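Local coordinates for protein hypothetical hydrolase (Bacteroides thetaiotaomicron, PDB 3TC9) that is of unknown function but pairs a six-bladed beta-propeller with an immunoglobulin-like domain and probably takes part in nutrient binding, at residues D127-C133 against E169-T173; G138-L142 against E402-Y406; H149-Y153 against L163-E167; R410-F414 against R424-Y428. All blocks are in the same frame, centred on the assembly; numbering follows the deposited sequence.

Contact 1: residues D127-C133 against E169-T173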
loop_
_atom_site.group_PDB
_atom_site.type_symbol
_atom_site.label_atom_id
_atom_site.label_comp_id
_atom_site.label_asym_id
_atom_site.label_seq_id
_atom_site.Cartn_x
_atom_site.Cartn_y
_atom_site.Cartn_z
ATOM N N ASP B 127 -25.042 -14.745 -22.876
ATOM C CA ASP B 127 -23.710 -15.173 -22.450
ATOM C C ASP B 127 -22.779 -14.868 -23.639
ATOM O O ASP B 127 -23.245 -14.836 -24.784
ATOM C CB ASP B 127 -23.713 -16.664 -22.047
ATOM C CG ASP B 127 -24.404 -16.978 -20.722
ATOM O OD1 ASP B 127 -24.714 -16.031 -19.974
ATOM O OD2 ASP B 127 -24.564 -18.178 -20.403
ATOM N N GLY B 128 -21.517 -14.562 -23.374
ATOM C CA GLY B 128 -20.588 -14.234 -24.445
ATOM C C GLY B 128 -19.265 -13.685 -23.959
ATOM O O GLY B 128 -19.093 -13.446 -22.761
ATOM N N PRO B 129 -18.309 -13.460 -24.895
ATOM C CA PRO B 129 -17.021 -12.887 -24.495
ATOM C C PRO B 129 -17.189 -11.476 -23.916
ATOM O O PRO B 129 -18.250 -10.877 -24.077
ATOM C CB PRO B 129 -16.223 -12.876 -25.805
ATOM C CG PRO B 129 -17.244 -12.865 -26.877
ATOM C CD PRO B 129 -18.380 -13.668 -26.354
ATOM N N PHE B 130 -16.140 -10.940 -23.274
ATOM C CA PHE B 130 -16.162 -9.601 -22.663
ATOM C C PHE B 130 -16.624 -8.504 -23.649
ATOM O O PHE B 130 -17.431 -7.653 -23.284
ATOM C CB PHE B 130 -14.779 -9.255 -22.068
ATOM C CG PHE B 130 -14.532 -9.793 -20.672
ATOM C CD1 PHE B 130 -15.427 -10.684 -20.074
ATOM C CD2 PHE B 130 -13.411 -9.402 -19.952
ATOM C CE1 PHE B 130 -15.199 -11.177 -18.786
ATOM C CE2 PHE B 130 -13.200 -9.872 -18.658
ATOM C CZ PHE B 130 -14.092 -10.760 -18.084
ATOM N N ASP B 131 -16.170 -8.580 -24.899
ATOM C CA ASP B 131 -16.512 -7.630 -25.959
ATOM C C ASP B 131 -17.960 -7.802 -26.522
ATOM O O ASP B 131 -18.406 -6.909 -27.247
ATOM C CB ASP B 131 -15.493 -7.747 -27.113
ATOM C CG ASP B 131 -15.500 -9.101 -27.821
ATOM O OD1 ASP B 131 -14.817 -10.030 -27.338
ATOM O OD2 ASP B 131 -16.192 -9.229 -28.857
ATOM N N ASP B 132 -18.671 -8.924 -26.243
ATOM C CA ASP B 132 -20.003 -9.162 -26.812
ATOM C C ASP B 132 -20.850 -10.048 -25.868
ATOM O O ASP B 132 -21.212 -11.180 -26.186
ATOM C CB ASP B 132 -19.866 -9.784 -28.222
ATOM C CG ASP B 132 -21.167 -10.020 -28.989
ATOM O OD1 ASP B 132 -22.003 -9.079 -29.063
ATOM O OD2 ASP B 132 -21.343 -11.140 -29.532
ATOM N N CYS B 133 -21.186 -9.498 -24.705
ATOM C CA CYS B 133 -21.971 -10.200 -23.685
ATOM C C CYS B 133 -23.312 -9.476 -23.408
ATOM O O CYS B 133 -23.976 -9.770 -22.412
ATOM C CB CYS B 133 -21.147 -10.382 -22.406
ATOM S SG CYS B 133 -20.480 -8.846 -21.718
ATOM N N GLU B 169 -12.055 -14.320 -20.239
ATOM C CA GLU B 169 -12.703 -13.088 -20.720
ATOM C C GLU B 169 -14.088 -13.466 -21.273
ATOM O O GLU B 169 -14.422 -13.187 -22.432
ATOM C CB GLU B 169 -11.841 -12.315 -21.726
ATOM C CG GLU B 169 -10.547 -11.806 -21.116
ATOM C CD GLU B 169 -9.699 -10.893 -21.984
ATOM O OE1 GLU B 169 -9.777 -10.998 -23.229
ATOM O OE2 GLU B 169 -8.917 -10.102 -21.411
ATOM N N TYR B 170 -14.888 -14.142 -20.415
ATOM C CA TYR B 170 -16.216 -14.622 -20.764
ATOM C C TYR B 170 -17.199 -14.375 -19.637
ATOM O O TYR B 170 -16.837 -14.448 -18.457
ATOM C CB TYR B 170 -16.144 -16.125 -21.111
ATOM C CG TYR B 170 -17.370 -16.665 -21.822
ATOM C CD1 TYR B 170 -17.492 -16.587 -23.208
ATOM C CD2 TYR B 170 -18.376 -17.320 -21.117
ATOM C CE1 TYR B 170 -18.610 -17.106 -23.869
ATOM C CE2 TYR B 170 -19.495 -17.846 -21.767
ATOM C CZ TYR B 170 -19.623 -17.709 -23.142
ATOM O OH TYR B 170 -20.734 -18.195 -23.798
ATOM N N VAL B 171 -18.453 -14.084 -20.010
ATOM C CA VAL B 171 -19.563 -13.844 -19.082
ATOM C C VAL B 171 -20.575 -14.969 -19.275
ATOM O O VAL B 171 -21.068 -15.150 -20.382
ATOM C CB VAL B 171 -20.199 -12.431 -19.239
ATOM C CG1 VAL B 171 -21.294 -12.209 -18.200
ATOM C CG2 VAL B 171 -19.130 -11.337 -19.131
ATOM N N SER B 172 -20.871 -15.725 -18.205
ATOM C CA SER B 172 -21.790 -16.868 -18.262
ATOM C C SER B 172 -22.865 -16.801 -17.202
ATOM O O SER B 172 -22.746 -16.046 -16.249
ATOM C CB SER B 172 -21.019 -18.176 -18.113
ATOM O OG SER B 172 -20.114 -18.134 -17.021
ATOM N N THR B 173 -23.924 -17.587 -17.372
ATOM C CA THR B 173 -25.031 -17.653 -16.420
ATOM C C THR B 173 -24.801 -18.879 -15.535
ATOM O O THR B 173 -24.534 -19.970 -16.047
ATOM C CB THR B 173 -26.363 -17.667 -17.188
ATOM O OG1 THR B 173 -26.427 -16.471 -17.964
ATOM C CG2 THR B 173 -27.581 -17.735 -16.272
#

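Contact 2: residues G138-L142 against E402-Y406. With EDO (1,2-ethanediol), chain U.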
loop_
_atom_site.group_PDB
_atom_site.type_symbol
_atom_site.label_atom_id
_atom_site.label_comp_id
_atom_site.label_asym_id
_atom_site.label_seq_id
_atom_site.Cartn_x
_atom_site.Cartn_y
_atom_site.Cartn_z
ATOM N N GLY B 138 -29.183 -6.953 -14.084
ATOM C CA GLY B 138 -28.923 -6.527 -12.721
ATOM C C GLY B 138 -27.631 -7.108 -12.179
ATOM O O GLY B 138 -27.249 -8.222 -12.534
ATOM N N ALA B 139 -26.927 -6.323 -11.353
ATOM C CA ALA B 139 -25.704 -6.702 -10.637
ATOM C C ALA B 139 -25.761 -5.993 -9.299
ATOM O O ALA B 139 -25.109 -4.962 -9.096
ATOM C CB ALA B 139 -24.460 -6.336 -11.441
ATOM N N VAL B 140 -26.644 -6.509 -8.413
ATOM C CA VAL B 140 -26.962 -5.905 -7.104
ATOM C C VAL B 140 -25.937 -6.285 -6.030
ATOM O O VAL B 140 -25.837 -5.604 -5.010
ATOM C CB VAL B 140 -28.409 -6.217 -6.641
ATOM C CG1 VAL B 140 -29.424 -5.813 -7.706
ATOM C CG2 VAL B 140 -28.599 -7.688 -6.223
ATOM N N TRP B 141 -25.180 -7.364 -6.263
ATOM C CA TRP B 141 -24.196 -7.831 -5.300
ATOM C C TRP B 141 -23.080 -8.473 -6.062
ATOM O O TRP B 141 -23.340 -9.300 -6.932
ATOM C CB TRP B 141 -24.833 -8.806 -4.286
ATOM C CG TRP B 141 -24.104 -8.880 -2.989
ATOM C CD1 TRP B 141 -23.111 -9.753 -2.650
ATOM C CD2 TRP B 141 -24.297 -8.023 -1.846
ATOM N NE1 TRP B 141 -22.691 -9.512 -1.356
ATOM C CE2 TRP B 141 -23.421 -8.473 -0.835
ATOM C CE3 TRP B 141 -25.192 -6.971 -1.553
ATOM C CZ2 TRP B 141 -23.365 -7.870 0.423
ATOM C CZ3 TRP B 141 -25.145 -6.382 -0.301
ATOM C CH2 TRP B 141 -24.240 -6.831 0.673
ATOM N N LEU B 142 -21.847 -8.008 -5.819
ATOM C CA LEU B 142 -20.658 -8.504 -6.509
ATOM C C LEU B 142 -19.761 -9.206 -5.493
ATOM O O LEU B 142 -19.569 -8.676 -4.393
ATOM C CB LEU B 142 -19.920 -7.346 -7.213
ATOM C CG LEU B 142 -20.601 -6.776 -8.458
ATOM C CD1 LEU B 142 -20.084 -5.386 -8.794
ATOM C CD2 LEU B 142 -20.350 -7.651 -9.651
ATOM N N GLU B 402 -25.691 -0.321 -7.569
ATOM C CA GLU B 402 -26.135 -1.214 -6.504
ATOM C C GLU B 402 -25.019 -2.078 -5.955
ATOM O O GLU B 402 -24.757 -2.006 -4.762
ATOM C CB GLU B 402 -27.300 -2.085 -6.972
ATOM C CG GLU B 402 -28.569 -1.293 -7.213
ATOM C CD GLU B 402 -29.667 -1.955 -8.023
ATOM O OE1 GLU B 402 -29.367 -2.849 -8.846
ATOM O OE2 GLU B 402 -30.834 -1.536 -7.863
ATOM N N GLY B 403 -24.381 -2.893 -6.795
ATOM C CA GLY B 403 -23.288 -3.761 -6.360
ATOM C C GLY B 403 -21.957 -3.050 -6.473
ATOM O O GLY B 403 -21.783 -2.167 -7.316
ATOM N N ILE B 404 -21.004 -3.420 -5.620
ATOM C CA ILE B 404 -19.658 -2.836 -5.639
ATOM C C ILE B 404 -18.678 -3.819 -5.031
ATOM O O ILE B 404 -18.967 -4.446 -3.998
ATOM C CB ILE B 404 -19.580 -1.437 -4.923
ATOM C CG1 ILE B 404 -18.213 -0.713 -5.210
ATOM C CG2 ILE B 404 -19.860 -1.547 -3.421
ATOM C CD1 ILE B 404 -18.026 0.703 -4.534
ATOM N N VAL B 405 -17.505 -3.935 -5.647
ATOM C CA VAL B 405 -16.463 -4.744 -5.045
ATOM C C VAL B 405 -15.127 -4.046 -5.328
ATOM O O VAL B 405 -14.958 -3.469 -6.401
ATOM C CB VAL B 405 -16.501 -6.242 -5.457
ATOM C CG1 VAL B 405 -16.183 -6.454 -6.937
ATOM C CG2 VAL B 405 -15.591 -7.087 -4.568
ATOM N N TYR B 406 -14.207 -4.055 -4.348
ATOM C CA TYR B 406 -12.875 -3.536 -4.595
ATOM C C TYR B 406 -11.972 -4.739 -4.972
ATOM O O TYR B 406 -12.003 -5.778 -4.303
ATOM C CB TYR B 406 -12.321 -2.732 -3.402
ATOM C CG TYR B 406 -10.930 -2.179 -3.659
ATOM C CD1 TYR B 406 -10.712 -1.213 -4.636
ATOM C CD2 TYR B 406 -9.825 -2.657 -2.956
ATOM C CE1 TYR B 406 -9.425 -0.759 -4.935
ATOM C CE2 TYR B 406 -8.531 -2.211 -3.252
ATOM C CZ TYR B 406 -8.341 -1.257 -4.235
ATOM O OH TYR B 406 -7.087 -0.802 -4.535
HETATM C C1 EDO U . -29.240 -5.639 -2.667
HETATM O O1 EDO U . -28.844 -6.892 -2.126
HETATM C C2 EDO U . -28.101 -4.671 -2.391
HETATM O O2 EDO U . -27.568 -4.174 -3.621
HETATM O O HOH W 1 -27.273 -3.324 -10.660
#

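Contact 3: residues H149-Y153 against L163-E167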
loop_
_atom_site.group_PDB
_atom_site.type_symbol
_atom_site.label_atom_id
_atom_site.label_comp_id
_atom_site.label_asym_id
_atom_site.label_seq_id
_atom_site.Cartn_x
_atom_site.Cartn_y
_atom_site.Cartn_z
ATOM N N HIS B 149 -9.509 -15.745 -7.791
ATOM C CA HIS B 149 -9.617 -14.317 -8.000
ATOM C C HIS B 149 -9.887 -13.958 -9.484
ATOM O O HIS B 149 -10.084 -12.772 -9.811
ATOM C CB HIS B 149 -8.374 -13.587 -7.462
ATOM C CG HIS B 149 -8.660 -12.155 -7.132
ATOM N ND1 HIS B 149 -9.608 -11.805 -6.177
ATOM C CD2 HIS B 149 -8.175 -11.032 -7.697
ATOM C CE1 HIS B 149 -9.647 -10.484 -6.187
ATOM N NE2 HIS B 149 -8.804 -9.976 -7.086
ATOM N N ASN B 150 -9.957 -14.964 -10.373
ATOM C CA ASN B 150 -10.318 -14.690 -11.764
ATOM C C ASN B 150 -11.808 -14.816 -11.959
ATOM O O ASN B 150 -12.304 -14.483 -13.036
ATOM C CB ASN B 150 -9.581 -15.606 -12.753
ATOM C CG ASN B 150 -8.108 -15.300 -12.858
ATOM O OD1 ASN B 150 -7.670 -14.142 -12.761
ATOM N ND2 ASN B 150 -7.317 -16.342 -13.022
ATOM N N HIS B 151 -12.522 -15.306 -10.934
ATOM C CA HIS B 151 -13.960 -15.532 -10.998
ATOM C C HIS B 151 -14.705 -14.538 -10.118
ATOM O O HIS B 151 -14.598 -14.563 -8.893
ATOM C CB HIS B 151 -14.292 -16.989 -10.614
ATOM C CG HIS B 151 -13.829 -17.987 -11.635
ATOM N ND1 HIS B 151 -13.986 -19.352 -11.440
ATOM C CD2 HIS B 151 -13.235 -17.788 -12.836
ATOM C CE1 HIS B 151 -13.511 -19.923 -12.529
ATOM N NE2 HIS B 151 -13.023 -19.024 -13.383
ATOM N N LEU B 152 -15.441 -13.634 -10.767
ATOM C CA LEU B 152 -16.247 -12.619 -10.103
ATOM C C LEU B 152 -17.726 -12.968 -10.306
ATOM O O LEU B 152 -18.219 -12.958 -11.435
ATOM C CB LEU B 152 -15.903 -11.211 -10.644
ATOM C CG LEU B 152 -16.766 -10.024 -10.129
ATOM C CD1 LEU B 152 -16.682 -9.892 -8.602
ATOM C CD2 LEU B 152 -16.362 -8.751 -10.819
ATOM N N TYR B 153 -18.424 -13.286 -9.215
ATOM C CA TYR B 153 -19.845 -13.625 -9.277
ATOM C C TYR B 153 -20.701 -12.408 -8.980
ATOM O O TYR B 153 -20.280 -11.496 -8.245
ATOM C CB TYR B 153 -20.182 -14.772 -8.305
ATOM C CG TYR B 153 -19.602 -16.097 -8.743
ATOM C CD1 TYR B 153 -20.294 -16.924 -9.623
ATOM C CD2 TYR B 153 -18.341 -16.504 -8.318
ATOM C CE1 TYR B 153 -19.749 -18.128 -10.064
ATOM C CE2 TYR B 153 -17.798 -17.718 -8.730
ATOM C CZ TYR B 153 -18.512 -18.535 -9.595
ATOM O OH TYR B 153 -17.985 -19.730 -10.012
ATOM N N LEU B 163 -21.456 -15.111 -13.936
ATOM C CA LEU B 163 -20.027 -15.183 -13.668
ATOM C C LEU B 163 -19.241 -14.362 -14.686
ATOM O O LEU B 163 -19.442 -14.509 -15.891
ATOM C CB LEU B 163 -19.567 -16.662 -13.680
ATOM C CG LEU B 163 -18.069 -16.933 -13.708
ATOM C CD1 LEU B 163 -17.397 -16.478 -12.411
ATOM C CD2 LEU B 163 -17.771 -18.383 -14.038
ATOM N N ILE B 164 -18.345 -13.502 -14.181
ATOM C CA ILE B 164 -17.377 -12.714 -14.949
ATOM C C ILE B 164 -16.048 -13.419 -14.744
ATOM O O ILE B 164 -15.492 -13.380 -13.635
ATOM C CB ILE B 164 -17.342 -11.208 -14.544
ATOM C CG1 ILE B 164 -18.678 -10.479 -14.889
ATOM C CG2 ILE B 164 -16.131 -10.491 -15.159
ATOM C CD1 ILE B 164 -18.932 -9.236 -14.030
ATOM N N ASP B 165 -15.589 -14.137 -15.776
ATOM C CA ASP B 165 -14.347 -14.913 -15.745
ATOM C C ASP B 165 -13.261 -14.097 -16.426
ATOM O O ASP B 165 -13.310 -13.913 -17.644
ATOM C CB ASP B 165 -14.570 -16.275 -16.431
ATOM C CG ASP B 165 -13.393 -17.244 -16.410
ATOM O OD1 ASP B 165 -12.241 -16.793 -16.168
ATOM O OD2 ASP B 165 -13.618 -18.453 -16.647
ATOM N N PHE B 166 -12.300 -13.575 -15.641
ATOM C CA PHE B 166 -11.227 -12.716 -16.161
ATOM C C PHE B 166 -10.189 -13.479 -16.965
ATOM O O PHE B 166 -9.542 -12.879 -17.819
ATOM C CB PHE B 166 -10.526 -11.982 -15.026
ATOM C CG PHE B 166 -11.320 -10.838 -14.455
ATOM C CD1 PHE B 166 -12.207 -11.040 -13.397
ATOM C CD2 PHE B 166 -11.145 -9.544 -14.932
ATOM C CE1 PHE B 166 -12.935 -9.975 -12.855
ATOM C CE2 PHE B 166 -11.849 -8.473 -14.367
ATOM C CZ PHE B 166 -12.750 -8.701 -13.341
ATOM N N GLU B 167 -9.998 -14.774 -16.659
ATOM C CA GLU B 167 -9.022 -15.633 -17.325
ATOM C C GLU B 167 -9.468 -15.928 -18.751
ATOM O O GLU B 167 -8.688 -15.734 -19.676
ATOM C CB GLU B 167 -8.816 -16.935 -16.529
ATOM C CG GLU B 167 -7.759 -17.863 -17.119
ATOM C CD GLU B 167 -7.712 -19.284 -16.581
ATOM O OE1 GLU B 167 -8.742 -19.770 -16.059
ATOM O OE2 GLU B 167 -6.648 -19.930 -16.727
#

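Contact 4: residues R410-F414 against R424-Y428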
loop_
_atom_site.group_PDB
_atom_site.type_symbol
_atom_site.label_atom_id
_atom_site.label_comp_id
_atom_site.label_asym_id
_atom_site.label_seq_id
_atom_site.Cartn_x
_atom_site.Cartn_y
_atom_site.Cartn_z
ATOM N N ARG B 410 -6.252 -6.163 -9.036
ATOM C CA ARG B 410 -6.404 -5.341 -10.235
ATOM C C ARG B 410 -6.437 -3.843 -9.887
ATOM O O ARG B 410 -6.429 -3.023 -10.795
ATOM C CB ARG B 410 -7.640 -5.776 -11.053
ATOM C CG ARG B 410 -7.416 -7.144 -11.700
ATOM C CD ARG B 410 -8.624 -7.780 -12.361
ATOM N NE ARG B 410 -8.352 -9.189 -12.658
ATOM C CZ ARG B 410 -8.732 -10.222 -11.906
ATOM N NH1 ARG B 410 -9.440 -10.027 -10.803
ATOM N NH2 ARG B 410 -8.417 -11.460 -12.264
ATOM N N GLU B 411 -6.404 -3.493 -8.584
ATOM C CA GLU B 411 -6.382 -2.124 -8.009
ATOM C C GLU B 411 -7.507 -1.228 -8.572
ATOM O O GLU B 411 -7.275 -0.089 -8.977
ATOM C CB GLU B 411 -5.007 -1.469 -8.194
ATOM C CG GLU B 411 -3.893 -2.192 -7.452
ATOM C CD GLU B 411 -2.499 -1.836 -7.921
ATOM O OE1 GLU B 411 -2.100 -2.294 -9.017
ATOM O OE2 GLU B 411 -1.803 -1.096 -7.189
ATOM N N CYS B 412 -8.730 -1.750 -8.570
ATOM C CA CYS B 412 -9.873 -1.008 -9.090
ATOM C C CYS B 412 -11.157 -1.456 -8.416
ATOM O O CYS B 412 -11.189 -2.490 -7.766
ATOM C CB CYS B 412 -9.964 -1.193 -10.607
ATOM S SG CYS B 412 -10.317 -2.896 -11.127
ATOM N N PHE B 413 -12.216 -0.691 -8.634
ATOM C CA PHE B 413 -13.583 -0.971 -8.223
ATOM C C PHE B 413 -14.387 -1.425 -9.415
ATOM O O PHE B 413 -14.192 -0.914 -10.513
ATOM C CB PHE B 413 -14.267 0.282 -7.619
ATOM C CG PHE B 413 -13.641 0.830 -6.360
ATOM C CD1 PHE B 413 -12.547 1.698 -6.425
ATOM C CD2 PHE B 413 -14.144 0.481 -5.101
ATOM C CE1 PHE B 413 -11.957 2.191 -5.260
ATOM C CE2 PHE B 413 -13.566 0.993 -3.938
ATOM C CZ PHE B 413 -12.467 1.834 -4.026
ATOM N N PHE B 414 -15.294 -2.372 -9.193
ATOM C CA PHE B 414 -16.280 -2.841 -10.160
ATOM C C PHE B 414 -17.645 -2.503 -9.582
ATOM O O PHE B 414 -17.902 -2.816 -8.420
ATOM C CB PHE B 414 -16.129 -4.337 -10.491
ATOM C CG PHE B 414 -14.835 -4.647 -11.208
ATOM C CD1 PHE B 414 -14.581 -4.131 -12.470
ATOM C CD2 PHE B 414 -13.864 -5.435 -10.609
ATOM C CE1 PHE B 414 -13.371 -4.395 -13.125
ATOM C CE2 PHE B 414 -12.669 -5.731 -11.279
ATOM C CZ PHE B 414 -12.442 -5.221 -12.543
ATOM N N ARG B 424 -19.358 -0.935 -14.246
ATOM C CA ARG B 424 -18.455 0.205 -14.393
ATOM C C ARG B 424 -17.161 -0.082 -13.648
ATOM O O ARG B 424 -17.129 -0.926 -12.751
ATOM C CB ARG B 424 -19.109 1.505 -13.918
ATOM C CG ARG B 424 -20.521 1.730 -14.450
ATOM C CD ARG B 424 -20.592 2.211 -15.905
ATOM N NE ARG B 424 -19.951 3.511 -16.110
ATOM C CZ ARG B 424 -20.492 4.690 -15.805
ATOM N NH1 ARG B 424 -21.684 4.755 -15.217
ATOM N NH2 ARG B 424 -19.828 5.807 -16.040
ATOM N N LYS B 425 -16.080 0.568 -14.049
ATOM C CA LYS B 425 -14.798 0.390 -13.389
ATOM C C LYS B 425 -14.274 1.739 -12.881
ATOM O O LYS B 425 -14.460 2.753 -13.549
ATOM C CB LYS B 425 -13.795 -0.265 -14.348
ATOM C CG LYS B 425 -12.403 -0.518 -13.755
ATOM C CD LYS B 425 -11.461 -1.024 -14.831
ATOM C CE LYS B 425 -10.016 -1.057 -14.416
ATOM N NZ LYS B 425 -9.372 0.284 -14.422
ATOM N N ILE B 426 -13.639 1.752 -11.702
ATOM C CA ILE B 426 -12.970 2.946 -11.179
ATOM C C ILE B 426 -11.559 2.540 -10.870
ATOM O O ILE B 426 -11.350 1.744 -9.974
ATOM C CB ILE B 426 -13.639 3.644 -9.966
ATOM C CG1 ILE B 426 -15.107 3.998 -10.223
ATOM C CG2 ILE B 426 -12.815 4.870 -9.505
ATOM C CD1 ILE B 426 -15.829 4.476 -8.983
ATOM N N GLY B 427 -10.610 3.070 -11.634
ATOM C CA GLY B 427 -9.186 2.783 -11.458
ATOM C C GLY B 427 -8.361 3.906 -12.049
ATOM O O GLY B 427 -8.926 4.808 -12.667
ATOM N N TYR B 428 -7.032 3.862 -11.876
ATOM C CA TYR B 428 -6.107 4.837 -12.478
ATOM C C TYR B 428 -6.066 4.716 -13.999
ATOM O O TYR B 428 -6.285 3.621 -14.538
ATOM C CB TYR B 428 -4.681 4.610 -11.946
ATOM C CG TYR B 428 -4.459 5.250 -10.600
ATOM C CD1 TYR B 428 -4.078 6.585 -10.496
ATOM C CD2 TYR B 428 -4.689 4.543 -9.425
ATOM C CE1 TYR B 428 -3.944 7.205 -9.258
ATOM C CE2 TYR B 428 -4.544 5.151 -8.178
ATOM C CZ TYR B 428 -4.174 6.485 -8.101
ATOM O OH TYR B 428 -4.007 7.098 -6.887
HETATM O O HOH W 2 -6.052 1.145 -10.825
#

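Contact 1: residues D127-C133 against E169-T173
Gly-128 and Val-171 make an antiparallel hydrogen-bonded pair, Gly-128 N reaching Val-171 O at 3.1 Å and Val-171 N returning to Gly-128 O at 2.9 Å, and Pro-129 opposite Tyr-170 follows as a non-hydrogen-bonded pair. Beyond it the chain leaves the strand in a type I turn from Pro-129 to Asp-132, and Phe-130 N is bound to Glu-169 O (3.0 Å) from above the carbonyl plane, 52° out of it. The Phe-130 and Glu-169 side chains cross at about a right angle: Glu-169 CA sits 3.5 Å from the ring centroid, only 4° off the normal, a CH-pi contact almost exactly over the middle of one face. On the Val-171 side of the sheet, Cys-133 SG meets Val-171 CG2 at 3.8 Å, and Phe-130 CD1 touches the same methyl. Strand 128-129 is the short outermost strand of a propeller blade, added to the edge of strand 170-175; Glu-169 and Tyr-170, both facing Asp-165, form a G1 beta bulge where that strand begins. Tyr-170 lies on the other side, its ring laid over the peptide of Gly-128, with Gly-128 O 3.5 Å above the ring plane toward the rim. At the far end Asp-127 has CG beside its backbone N, anti to the carbonyl carbon (chi1 -73°), which swings the carboxylate to Thr-173. Thr-173 OG1 donates to the syn side of Asp-127 OD1 at 2.7 Å, while Thr-173 N makes a weak bond to Asp-127 OD2 (3.2 Å). Asp-127 OD1 is also salt-bridged to Arg-162.

Contact 2: residues G138-L142 against E402-Y406
Glu-402 and Val-140 meet where the innermost strands of two adjacent propeller blades, 401-407 of the closing blade and 141-145 of the next, come together deep in the ring of blades. Their side chains lie side by side and point the same way, with Val-140 CG1 3.2 Å from Glu-402 OE1. CG1 gets there because it stands beside its own backbone N, anti to the carbonyl carbon (chi1 -54°). The buried carboxylate is well supplied with partners: Glu-402 OE2 is salt-bridged to Arg-359, OE1 to Arg-418, and OE1 also accepts from water 1 at 2.8 Å, a water that in turn accepts from Ala-139 N. With an alanine here in place of Val-140 the CG1 methyl beside OE1 is lost, which would probably open a gap next to the carboxylate. Close by, a bound 1,2-ethanediol, probably from the crystallisation liquor, donates through O2 to Val-140 O at 2.6 Å and places its C2 at the edge of the Trp-141 ring. At Gly-403 the backbones come closest: its N makes a weak bond to Ala-139 O (3.2 Å). Between Gly-403 and Ile-404 the peptide is covered by Leu-142, whose CD1 is 3.8 Å from Ile-404 N. Val-405 comes last, its CG1 resting 3.9 Å from Leu-142 CB.

Contact 3: residues H149-Y153 against L163-E167
Leu-163 CD1 lies over one face of the Tyr-153 ring, 3.7 Å from the centroid and 15° off the normal, a CH-pi contact within a beta hairpin of a propeller blade, strands 151-156 and 159-165; Phe-216 meets the same tyrosine edge-to-face. The His-151 ring stands beside the Asp-165 carboxylate with the two planes 72° apart, and Asp-165 OD1 lies in the ring plane at the CD2 edge. Asn-150 O lies at the edge of the Phe-166 ring, 3.5 Å from CD1. The hairpin backbones run antiparallel. Leu-152 and Ile-164 form a hydrogen-bonded pair, with Leu-152 N to Ile-164 O at 2.9 Å and Ile-164 N to Leu-152 O at 2.8 Å, and their side chains lie alongside each other on the side away from His-151 and Tyr-153. Leu-152 has CG anti to the backbone N (chi1 175°), which carries its CD2 to 4.1 Å from Ile-164 CD1. Its CB touches Phe-166 CE1 at 3.9 Å. The phenylalanine in turn makes a cation-pi contact with Arg-410 of another blade. The chain turns a corner at His-149 and Asn-150, and there Phe-166 N donates to Asn-150 O at 2.8 Å, in the carbonyl plane.

Contact 4: residues R410-F414 against R424-Y428
A beta hairpin of the closing propeller blade, strands 412-417 and 422-428, brings Phe-413 against Ile-426 and Phe-414 against Lys-425. Strand 422-428 pairs on its other edge with strand 107-113, the "velcro" closure in which segments from both ends of the propeller complete one blade. Phe-413 N donates to Ile-426 O at 2.9 Å and Ile-426 N to Phe-413 O at 3.0 Å. Before them Glu-411 and Cys-412, both facing Asp-407, make a G1 beta bulge. Lys-425 runs its aliphatic chain along strand 412-417, from Phe-414 back to Cys-412: CG meets Phe-414 CE1 at 4.0 Å, the two side chains pointing the same way, and CE rests on Cys-412 SG at 3.8 Å before the chain bends at its last torsion (chi4 -77°). Replacing Lys-425 by a serine would probably leave Cys-412 SG and Phe-414 CE1 without the hydrocarbon that lies against them. Beyond Gly-427, water 2 accepts from Tyr-428 N; its approach to Glu-411 O is unusually short. On the opposite side of the sheet from Lys-425, Phe-413 and Ile-426 touch through their CB atoms, 4.1 Å apart, while Ile-426 O lies in the plane of the Phe-413 ring at its edge, 3.7 Å from CD1.

In the fold
Contacts 1 and 3 belong to one blade, their centres about 11 Å apart; the two are joined by the pairing of strands 159-165 and 170-175, with Ser-172 O bonded to Leu-163 N, and Phe-130 CZ reaches Ile-164 CG2 at 3.6 Å. Contact 4 lies in the closing blade, and contact 2 spans the seam between the two blades. Three further touches knit that seam: Val-405 CG1 meets Leu-152 CD1 at 3.9 Å, Leu-142 CD1 packs near Phe-414 O, and Arg-410 NH1 bonds to His-149 O at 3.0 Å. Contacts 1 and 4 do not touch, their centres being about 19 Å apart. The 1,2-ethanediol at contact 2 is also hydrogen-bonded to Arg-182 O and Arg-335 NH1, consistent with a small pocket near the inner strands.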